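Local coordinates for pectinesterase (Aspergillus niger, PDB 5C1E), which hydrolyses the methyl esters of pectin to release methanol and is probably involved in the maceration and soft-rotting of plant tissue, at residues A[11-16]-A[20-25]. Numbering follows the deposited sequence. Where two conformers were deposited one is given.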
loop_
_atom_site.group_PDB
_atom_site.type_symbol
_atom_site.label_atom_id
_atom_site.label_comp_id
_atom_site.label_asym_id
_atom_site.label_seq_id
_atom_site.Cartn_x
_atom_site.Cartn_y
_atom_site.Cartn_z
ATOM N N LEU A 11 -19.678 9.406 -11.089
ATOM C CA LEU A 11 -20.546 9.918 -10.030
ATOM C C LEU A 11 -19.736 10.946 -9.225
ATOM O O LEU A 11 -18.514 10.822 -9.126
ATOM C CB LEU A 11 -20.991 8.792 -9.100
ATOM C CG LEU A 11 -22.018 7.753 -9.572
ATOM C CD1 LEU A 11 -21.559 7.007 -10.803
ATOM C CD2 LEU A 11 -22.314 6.772 -8.451
ATOM N N THR A 12 -20.403 11.941 -8.646
ATOM C CA THR A 12 -19.683 12.990 -7.913
ATOM C C THR A 12 -20.017 12.982 -6.434
ATOM O O THR A 12 -21.184 12.942 -6.069
ATOM C CB THR A 12 -20.001 14.384 -8.423
ATOM O OG1 THR A 12 -21.419 14.595 -8.373
ATOM C CG2 THR A 12 -19.492 14.568 -9.856
ATOM N N VAL A 13 -18.981 13.076 -5.608
ATOM C CA VAL A 13 -19.113 13.177 -4.166
ATOM C C VAL A 13 -18.503 14.496 -3.734
ATOM O O VAL A 13 -17.430 14.854 -4.205
ATOM C CB VAL A 13 -18.345 12.060 -3.442
ATOM C CG1 VAL A 13 -18.387 12.275 -1.936
ATOM C CG2 VAL A 13 -18.921 10.684 -3.798
ATOM N N GLY A 14 -19.180 15.206 -2.838
ATOM C CA GLY A 14 -18.619 16.401 -2.222
ATOM C C GLY A 14 -19.702 17.325 -1.748
ATOM O O GLY A 14 -20.888 17.070 -1.962
ATOM N N SER A 15 -19.297 18.416 -1.126
ATOM C CA SER A 15 -20.243 19.401 -0.625
ATOM C C SER A 15 -21.204 19.877 -1.717
ATOM O O SER A 15 -22.376 20.117 -1.464
ATOM C CB SER A 15 -19.484 20.594 -0.015
ATOM O OG SER A 15 -20.406 21.533 0.540
ATOM N N ASP A 16 -20.716 20.010 -2.938
ATOM C CA ASP A 16 -21.564 20.448 -4.040
ATOM C C ASP A 16 -21.735 19.403 -5.114
ATOM O O ASP A 16 -22.043 19.739 -6.248
ATOM C CB ASP A 16 -20.997 21.735 -4.624
ATOM C CG ASP A 16 -20.842 22.787 -3.576
ATOM O OD1 ASP A 16 -21.817 22.932 -2.797
ATOM O OD2 ASP A 16 -19.778 23.456 -3.521
ATOM N N SER A 20 -23.173 13.316 -0.741
ATOM C CA SER A 20 -22.438 13.989 0.330
ATOM C C SER A 20 -21.353 13.098 0.936
ATOM O O SER A 20 -20.358 13.607 1.467
ATOM C CB SER A 20 -23.391 14.435 1.437
ATOM O OG SER A 20 -24.129 13.343 1.933
ATOM N N THR A 21 -21.550 11.781 0.854
ATOM C CA THR A 21 -20.584 10.799 1.340
ATOM C C THR A 21 -20.096 9.859 0.215
ATOM O O THR A 21 -20.790 9.612 -0.778
ATOM C CB THR A 21 -21.158 9.949 2.507
ATOM O OG1 THR A 21 -22.067 8.959 2.007
ATOM C CG2 THR A 21 -21.844 10.826 3.561
ATOM N N ILE A 22 -18.899 9.313 0.399
ATOM C CA ILE A 22 -18.369 8.322 -0.524
ATOM C C ILE A 22 -19.234 7.063 -0.459
ATOM O O ILE A 22 -19.555 6.487 -1.481
ATOM C CB ILE A 22 -16.886 8.003 -0.260
ATOM C CG1 ILE A 22 -16.038 9.280 -0.377
ATOM C CG2 ILE A 22 -16.368 6.976 -1.253
ATOM C CD1 ILE A 22 -14.636 9.139 0.140
ATOM N N GLY A 23 -19.616 6.666 0.746
ATOM C CA GLY A 23 -20.497 5.524 0.948
ATOM C C GLY A 23 -21.801 5.606 0.168
ATOM O O GLY A 23 -22.272 4.611 -0.362
ATOM N N ASP A 24 -22.394 6.792 0.106
ATOM C CA ASP A 24 -23.627 6.968 -0.658
ATOM C C ASP A 24 -23.384 6.739 -2.143
ATOM O O ASP A 24 -24.226 6.148 -2.810
ATOM C CB ASP A 24 -24.228 8.350 -0.422
ATOM C CG ASP A 24 -24.817 8.503 0.964
ATOM O OD1 ASP A 24 -24.989 7.507 1.674
ATOM O OD2 ASP A 24 -25.106 9.643 1.336
ATOM N N ALA A 25 -22.238 7.196 -2.670
ATOM C CA ALA A 25 -21.924 6.976 -4.094
ATOM C C ALA A 25 -21.663 5.495 -4.406
ATOM O O ALA A 25 -22.128 4.973 -5.422
ATOM C CB ALA A 25 -20.737 7.814 -4.541
#
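Leu11 faces Ala25 with their CA atoms 6.8 Å apart, and the CA atoms of Gly14 and Ser20 lie 5.2 Å apart, so segments 11-16 and 20-25 run in opposite directions, from the loop pair back to the strand-helix pair, at the start of a beta-alpha-beta unit. The unit closes with strand 36-40, beside which strand 11-13 is the outermost strand of one parallel sheet of the beta-helix; the short helix packs against this end of the coil, Ile22 and Ala25 touching strand 36-40. Val13 makes the largest single contribution to the packing. With chi1 at 174°, CG1 lies anti to the backbone N and rests 3.7 Å from Thr21 C, while CG2, on the other branch, presses on Ala25 CB at 3.5 Å, tighter than usual van der Waals contact. Ile22 meets the first branch more loosely, CG1 to Val13 CG1 at 4.1 Å. Val40 and Tyr45 touch both Val13 and Ile22, extending this apolar cluster into the coil. At the strand's beginning, Leu11 CD2 touches the carbonyl oxygen Ala25 O, 3.5 Å away. The helix start is capped by Thr21, and Glu47 accepts from Ile22 N and Gly23 N. In the N-cap bond, Asp24 N donates to Thr21 OG1 at 2.9 Å, with an N-H...O angle of 151°.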